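Local coordinates for cerato-platanin-like protein (Moniliophthora perniciosa, PDB 3SUM), which is of unknown function but belongs to the cerato-platanins, small fungal proteins that probably act outside the cell, including at the interface with the host plant, at residues A[9-13]-A[88-93]; A[43-47]-A[124-128]. One frame throughout, in Å; residues are numbered along the deposited sequence.

Contacts 1 and 2 are a worked example of how loops are fastened to a small barrel. Each is partly buried, joins distant segments of the chain and reaches strand 71-79; the two centres lie about 15 Å apart. Contact 1 ties the loop after strand 4-7 to the junction of strand 86-89 and helix 91-97, with an aromatic ring on its buried side and a direct amide-to-backbone bond on its more open one. Contact 2 sets two irregular loops together without any direct hydrogen bond, relying on waters and on packing beside a disulfide. The two meet where the Phe-47 ring packs against the backbone of residues 11-13.

Contact 1. Residues A[9-13]-A[88-93]; sequences DKFQN and VGGTDL
Phe-11 and Val-88 make the apolar half of this contact. The phenylalanine CE2 lies 3.6 Å from Val-88 CG1, the two side chains crossing at about a right angle, and its CD2 comes to 3.5 Å from Val-88 O. With CG anti to the carbonyl carbon (chi1 -55°), the ring leans back along the end of strand 86-89, while CB rests on Gly-90 N. Lys-10 CB covers one ring face, and Val-78 and Ala-52 add further packing. Gly-90 also keeps the backbones close: a beta carbon there would crowd Phe-11 O and Gln-12 CB.

Direct polar contacts centre on Gln-12, whose extended side chain carries its amide to the first turn of helix 91-97. Asp-92 N donates to Gln-12 OE1 at 2.8 Å in an almost straight bond (174°), approaching from 32° out of the carbonyl plane. From the same amide, Gln-12 NE2 reaches Asp-92 OD1 in a weak bond of 3.4 Å. The amide and carboxylate planes are turned steeply against each other, which fits one strong and one weak bond; the former probably does most to fix the amide's rotation. The helix start is likely to polarise the Gln-12 carbonyl.

Two waters add to these bonds. One molecule donates to Gln-12 OE1 at 2.7 Å and accepts from Leu-93 N. Another links Asp-9 OD1 with Thr-91 OG1.

Gly-90, the N-cap residue, has no side chain to cap with, and a glutamine from a distant loop serves the N-H groups of Asp-92 and, through water, Leu-93, where strand 86-89, flanked by strands 4-7 and 50-52, passes into helix 91-97 in the double-psi beta-barrel of cerato-platanins.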
ATOM      1  N   ASP A   9      10.202   1.150  -6.501  1.00 15.67           N
ATOM      2  CA  ASP A   9      10.377  -0.257  -6.719  1.00 15.04           C
ATOM      3  C   ASP A   9      10.502  -1.036  -5.437  1.00 15.07           C
ATOM      4  O   ASP A   9      10.109  -2.206  -5.387  1.00 15.14           O
ATOM      5  CB  ASP A   9      11.679  -0.422  -7.529  1.00 17.96           C
ATOM      6  CG  ASP A   9      11.951  -1.876  -7.919  1.00 19.89           C
ATOM      7  OD1 ASP A   9      11.306  -2.312  -8.905  1.00 25.32           O
ATOM      8  OD2 ASP A   9      12.810  -2.527  -7.262  1.00 21.25           O
ATOM      9  N   LYS A  10      10.987  -0.393  -4.355  1.00 14.74           N
ATOM     10  CA  LYS A  10      11.112  -1.091  -3.073  1.00 13.72           C
ATOM     11  C   LYS A  10       9.856  -1.885  -2.697  1.00 13.16           C
ATOM     12  O   LYS A  10       9.899  -2.995  -2.180  1.00 13.48           O
ATOM     13  CB  LYS A  10      11.371  -0.060  -1.916  1.00 13.95           C
ATOM     14  CG  LYS A  10      11.565  -0.760  -0.582  1.00 15.09           C
ATOM     15  CD  LYS A  10      11.928   0.313   0.533  1.00 18.68           C
ATOM     16  CE  LYS A  10      12.197  -0.308   1.909  1.00 21.33           C
ATOM     17  NZ  LYS A  10      12.310   0.734   3.098  1.00 20.38           N
ATOM     18  N   PHE A  11       8.701  -1.259  -2.883  1.00 13.69           N
ATOM     19  CA  PHE A  11       7.439  -1.832  -2.399  1.00 14.06           C
ATOM     20  C   PHE A  11       6.875  -2.928  -3.300  1.00 14.61           C
ATOM     21  O   PHE A  11       5.824  -3.483  -3.014  1.00 14.68           O
ATOM     22  CB  PHE A  11       6.492  -0.682  -2.180  1.00 12.61           C
ATOM     23  CG  PHE A  11       7.115   0.303  -1.266  1.00 14.01           C
ATOM     24  CD1 PHE A  11       7.429  -0.079   0.041  1.00 15.37           C
ATOM     25  CD2 PHE A  11       7.451   1.577  -1.709  1.00 15.68           C
ATOM     26  CE1 PHE A  11       8.102   0.840   0.924  1.00 16.57           C
ATOM     27  CE2 PHE A  11       8.101   2.491  -0.865  1.00 14.76           C
ATOM     28  CZ  PHE A  11       8.414   2.132   0.476  1.00 14.57           C
ATOM     29  N   GLN A  12       7.592  -3.250  -4.356  1.00 13.52           N
ATOM     30  CA  GLN A  12       7.193  -4.480  -5.061  1.00 13.64           C
ATOM     31  C   GLN A  12       8.387  -5.393  -5.216  1.00 14.56           C
ATOM     32  O   GLN A  12       8.422  -6.274  -6.123  1.00 14.97           O
ATOM     33  CB  GLN A  12       6.528  -4.185  -6.413  1.00 13.06           C
ATOM     34  CG  GLN A  12       7.346  -3.445  -7.405  1.00 12.44           C
ATOM     35  CD  GLN A  12       6.576  -3.224  -8.647  1.00 15.51           C
ATOM     36  OE1 GLN A  12       5.395  -2.875  -8.590  1.00 13.27           O
ATOM     37  NE2 GLN A  12       7.204  -3.515  -9.812  1.00 13.26           N
ATOM     38  N   ASN A  13       9.336  -5.188  -4.327  1.00 14.58           N
ATOM     39  CA  ASN A  13      10.511  -6.064  -4.289  1.00 15.30           C
ATOM     40  C   ASN A  13      10.263  -7.204  -3.349  1.00 15.11           C
ATOM     41  O   ASN A  13      10.512  -7.083  -2.157  1.00 15.02           O
ATOM     42  CB  ASN A  13      11.755  -5.278  -3.902  1.00 14.77           C
ATOM     43  CG  ASN A  13      13.042  -6.114  -4.048  1.00 16.75           C
ATOM     44  OD1 ASN A  13      13.003  -7.363  -4.102  1.00 17.65           O
ATOM     45  ND2 ASN A  13      14.188  -5.424  -4.128  1.00 15.49           N
ATOM     46  N   VAL A  88       3.974   6.319  -0.781  1.00 12.37           N
ATOM     47  CA  VAL A  88       4.910   5.898  -1.796  1.00 12.66           C
ATOM     48  C   VAL A  88       4.547   4.467  -2.093  1.00 11.13           C
ATOM     49  O   VAL A  88       4.676   3.614  -1.231  1.00 12.29           O
ATOM     50  CB  VAL A  88       6.369   6.006  -1.384  1.00 11.37           C
ATOM     51  CG1 VAL A  88       7.267   5.499  -2.607  1.00 10.83           C
ATOM     52  CG2 VAL A  88       6.693   7.504  -1.079  1.00 13.89           C
ATOM     53  N   GLY A  89       4.172   4.163  -3.329  1.00 13.95           N
ATOM     54  CA  GLY A  89       3.675   2.822  -3.535  1.00 10.46           C
ATOM     55  C   GLY A  89       4.545   2.069  -4.540  1.00 13.26           C
ATOM     56  O   GLY A  89       5.397   2.620  -5.230  1.00 13.69           O
ATOM     57  N   GLY A  90       4.312   0.785  -4.616  1.00 13.09           N
ATOM     58  CA  GLY A  90       4.992  -0.055  -5.577  1.00 13.24           C
ATOM     59  C   GLY A  90       4.716   0.455  -6.946  1.00 13.58           C
ATOM     60  O   GLY A  90       3.661   0.979  -7.218  1.00 12.45           O
ATOM     61  N   THR A  91       5.659   0.236  -7.832  1.00 14.40           N
ATOM     62  CA  THR A  91       5.564   0.727  -9.190  1.00 15.79           C
ATOM     63  C   THR A  91       4.273   0.320  -9.952  1.00 16.35           C
ATOM     64  O   THR A  91       3.580   1.172 -10.542  1.00 15.95           O
ATOM     65  CB  THR A  91       6.816   0.259  -9.922  1.00 17.68           C
ATOM     66  OG1 THR A  91       7.947   0.473  -9.045  1.00 16.28           O
ATOM     67  CG2 THR A  91       6.978   0.965 -11.223  1.00 16.02           C
ATOM     68  N   ASP A  92       3.969  -0.956  -9.971  1.00 14.18           N
ATOM     69  CA  ASP A  92       2.828  -1.437 -10.745  1.00 15.05           C
ATOM     70  C   ASP A  92       1.532  -0.922 -10.109  1.00 13.37           C
ATOM     71  O   ASP A  92       0.578  -0.510 -10.766  1.00 13.74           O
ATOM     72  CB  ASP A  92       2.791  -2.963 -10.577  1.00 15.26           C
ATOM     73  CG  ASP A  92       3.965  -3.700 -11.316  1.00 19.85           C
ATOM     74  OD1 ASP A  92       4.686  -3.076 -12.053  1.00 26.90           O
ATOM     75  OD2 ASP A  92       4.092  -4.925 -11.086  1.00 29.02           O
ATOM     76  N   LEU A  93       1.480  -0.959  -8.782  1.00 13.79           N
ATOM     77  CA  LEU A  93       0.315  -0.372  -8.096  1.00 13.20           C
ATOM     78  C   LEU A  93       0.060   1.048  -8.594  1.00 11.82           C
ATOM     79  O   LEU A  93      -1.056   1.430  -8.967  1.00 11.75           O
ATOM     80  CB  LEU A  93       0.575  -0.401  -6.576  1.00 12.47           C
ATOM     81  CG  LEU A  93      -0.185   0.603  -5.721  1.00 13.53           C
ATOM     82  CD1 LEU A  93      -1.673   0.139  -5.688  1.00 14.05           C
ATOM     83  CD2 LEU A  93       0.389   0.707  -4.320  1.00 19.18           C
TER
HETATM   84  O   HOH W   1       9.901  -0.758 -10.215  1.00 19.32           O
HETATM   85  O   HOH W   2       3.192  -2.482  -7.027  1.00 12.74           O

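Contact 2. Residues A[43-47]-A[124-128]; sequences EVLNF and CCQQN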
ATOM      1  N   GLU A  43       5.893 -12.222   0.706  1.00 15.70           N
ATOM      2  CA  GLU A  43       5.009 -13.163   1.386  1.00 14.09           C
ATOM      3  C   GLU A  43       3.894 -12.499   2.136  1.00 14.83           C
ATOM      4  O   GLU A  43       3.026 -13.157   2.692  1.00 14.55           O
ATOM      5  CB  GLU A  43       5.789 -14.038   2.360  1.00 14.74           C
ATOM      6  CG  GLU A  43       6.948 -14.782   1.693  1.00 18.02           C
ATOM      7  CD  GLU A  43       7.911 -15.337   2.744  1.00 22.52           C
ATOM      8  OE1 GLU A  43       8.303 -14.619   3.687  1.00 22.58           O
ATOM      9  OE2 GLU A  43       8.274 -16.491   2.600  1.00 25.09           O
ATOM     10  N   VAL A  44       3.953 -11.170   2.233  1.00 14.54           N
ATOM     11  CA  VAL A  44       2.978 -10.490   3.068  1.00 12.93           C
ATOM     12  C   VAL A  44       1.667 -10.377   2.305  1.00 13.08           C
ATOM     13  O   VAL A  44       1.647 -10.098   1.094  1.00 13.31           O
ATOM     14  CB  VAL A  44       3.527  -9.062   3.416  1.00 11.27           C
ATOM     15  CG1 VAL A  44       2.482  -8.285   4.207  1.00 10.78           C
ATOM     16  CG2 VAL A  44       4.829  -9.160   4.195  1.00 13.47           C
ATOM     17  N   LEU A  45       0.568 -10.593   2.977  1.00 11.74           N
ATOM     18  CA  LEU A  45      -0.747 -10.364   2.362  1.00 12.88           C
ATOM     19  C   LEU A  45      -0.915  -9.049   1.639  1.00 12.63           C
ATOM     20  O   LEU A  45      -0.533  -7.986   2.173  1.00 11.37           O
ATOM     21  CB  LEU A  45      -1.826 -10.460   3.457  1.00 13.04           C
ATOM     22  CG  LEU A  45      -1.996 -11.834   4.086  1.00 13.32           C
ATOM     23  CD1 LEU A  45      -2.779 -11.726   5.347  1.00 17.69           C
ATOM     24  CD2 LEU A  45      -2.817 -12.777   3.067  1.00 15.88           C
ATOM     25  N   ASN A  46      -1.458  -9.107   0.418  1.00  9.57           N
ATOM     26  CA  ASN A  46      -1.693  -7.979  -0.455  1.00 11.42           C
ATOM     27  C   ASN A  46      -0.496  -7.443  -1.214  1.00 11.63           C
ATOM     28  O   ASN A  46      -0.606  -6.416  -1.844  1.00 14.12           O
ATOM     29  CB  ASN A  46      -2.339  -6.768   0.337  1.00 11.39           C
ATOM     30  CG  ASN A  46      -3.164  -5.865  -0.543  1.00 13.36           C
ATOM     31  OD1 ASN A  46      -3.780  -6.333  -1.567  1.00 14.08           O
ATOM     32  ND2 ASN A  46      -3.168  -4.563  -0.216  1.00 12.17           N
ATOM     33  N   PHE A  47       0.626  -8.145  -1.188  1.00 10.64           N
ATOM     34  CA  PHE A  47       1.759  -7.799  -1.936  1.00 12.10           C
ATOM     35  C   PHE A  47       1.311  -7.900  -3.417  1.00 12.34           C
ATOM     36  O   PHE A  47       0.687  -8.863  -3.765  1.00 13.14           O
ATOM     37  CB  PHE A  47       2.870  -8.869  -1.714  1.00 11.48           C
ATOM     38  CG  PHE A  47       4.069  -8.676  -2.646  1.00 14.31           C
ATOM     39  CD1 PHE A  47       5.060  -7.762  -2.335  1.00 11.05           C
ATOM     40  CD2 PHE A  47       4.114  -9.310  -3.876  1.00 14.98           C
ATOM     41  CE1 PHE A  47       6.164  -7.581  -3.185  1.00 12.58           C
ATOM     42  CE2 PHE A  47       5.157  -9.145  -4.716  1.00 17.54           C
ATOM     43  CZ  PHE A  47       6.194  -8.281  -4.409  1.00 12.11           C
ATOM     44  N   CYS A 124     -10.219  -5.676   3.051  1.00 14.02           N
ATOM     45  CA  CYS A 124      -9.987  -5.160   1.723  1.00 15.51           C
ATOM     46  C   CYS A 124      -8.555  -5.365   1.269  1.00 15.00           C
ATOM     47  O   CYS A 124      -8.251  -5.295   0.087  1.00 12.78           O
ATOM     48  CB  CYS A 124     -10.339  -3.636   1.667  1.00 16.01           C
ATOM     49  SG  CYS A 124     -12.043  -3.348   2.077  1.00 20.01           S
ATOM     50  N   CYS A 125      -7.634  -5.509   2.227  1.00 14.20           N
ATOM     51  CA  CYS A 125      -6.225  -5.769   1.898  1.00 14.06           C
ATOM     52  C   CYS A 125      -5.869  -7.265   2.231  1.00 14.93           C
ATOM     53  O   CYS A 125      -4.728  -7.576   2.522  1.00 14.15           O
ATOM     54  CB  CYS A 125      -5.314  -4.836   2.710  1.00 16.10           C
ATOM     55  SG  CYS A 125      -5.382  -3.139   2.071  1.00 12.67           S
ATOM     56  N   GLN A 126      -6.892  -8.122   2.191  1.00 13.42           N
ATOM     57  CA  GLN A 126      -6.788  -9.601   2.349  1.00 12.30           C
ATOM     58  C   GLN A 126      -6.414  -9.978   3.775  1.00 14.08           C
ATOM     59  O   GLN A 126      -5.962 -11.108   4.016  1.00 14.83           O
ATOM     60  CB  GLN A 126      -5.732 -10.186   1.375  1.00 12.91           C
ATOM     61  CG  GLN A 126      -6.191  -9.832  -0.044  1.00 19.15           C
ATOM     62  CD  GLN A 126      -5.238 -10.193  -1.115  1.00 24.72           C
ATOM     63  OE1 GLN A 126      -4.530 -11.191  -1.023  1.00 27.07           O
ATOM     64  NE2 GLN A 126      -5.250  -9.382  -2.213  1.00 27.70           N
ATOM     65  N   GLN A 127      -6.642  -9.081   4.722  1.00 11.12           N
ATOM     66  CA  GLN A 127      -6.292  -9.407   6.081  1.00 12.45           C
ATOM     67  C   GLN A 127      -7.469 -10.147   6.710  1.00 16.35           C
ATOM     68  O   GLN A 127      -8.623  -9.894   6.392  1.00 15.82           O
ATOM     69  CB  GLN A 127      -5.944  -8.156   6.850  1.00 12.25           C
ATOM     70  CG  GLN A 127      -4.732  -7.486   6.216  1.00 11.35           C
ATOM     71  CD  GLN A 127      -4.451  -6.139   6.900  1.00 14.73           C
ATOM     72  OE1 GLN A 127      -5.126  -5.790   7.868  1.00 14.85           O
ATOM     73  NE2 GLN A 127      -3.473  -5.401   6.404  1.00 14.27           N
ATOM     74  N   ASN A 128      -7.177 -11.020   7.654  1.00 17.40           N
ATOM     75  CA  ASN A 128      -8.272 -11.807   8.221  1.00 19.77           C
ATOM     76  C   ASN A 128      -8.890 -11.039   9.394  1.00 19.34           C
ATOM     77  O   ASN A 128      -8.701 -11.391  10.559  1.00 20.74           O
ATOM     78  CB  ASN A 128      -7.679 -13.107   8.695  1.00 20.09           C
ATOM     79  CG  ASN A 128      -8.707 -14.003   9.400  1.00 27.62           C
ATOM     80  OD1 ASN A 128      -9.951 -13.754   9.379  1.00 30.07           O
ATOM     81  ND2 ASN A 128      -8.201 -15.095   9.965  1.00 30.60           N
TER
HETATM   82  O   HOH W   3      -2.453  -6.621   3.696  1.00 13.48           O
HETATM   83  O   HOH W   4      -2.007 -11.721  -0.911  1.00 26.56           O
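Asn-46 and Cys-125 bring the two backbones closest, their CA atoms 5.6 Å apart, where a type II turn from Val-44 to Phe-47 faces an irregular loop. Asn-46 holds the third position of that turn with a positive phi of 79°, a place that asparagine, like glycine, tolerates well. Its CB presses on Cys-125 O at 3.3 Å. Because CG stands anti to the backbone N (chi1 -154°), the amide passes alongside the cysteine, and ND2 lies 3.5 Å from Cys-125 SG. That nitrogen spends its hydrogens on strand 71-79, bonding to Thr-76 OG1 and Phe-74 O. With an alanine here, the oxygens of Thr-76 and Phe-74 would probably lose this donor and a gap would be likely to open beside the cysteine sulfur.

The sulfur itself is joined to Cys-63 at the start of strand 63-68, so the turn packs against a disulfide that pins the C-terminal loop to the double-psi beta-barrel. Cys-124 makes a separate disulfide with Cys-133.

Leu-45 packs its methyls against the backbone of the other loop: both face Gln-126 O from one side, CD1 at 3.5 Å. Gln-126 reaches back to Asn-46, the side chains crossing at about a right angle; NE2 comes to 3.4 Å from Asn-46 OD1, but the angle is too poor for a hydrogen bond. A water instead donates to Gln-126 OE1 at 2.6 Å and accepts from Asn-46 N. A second water donates to both Leu-45 O and Cys-125 O, and takes a hydrogen from Gln-127 NE2, which also bonds to Gly-61 O.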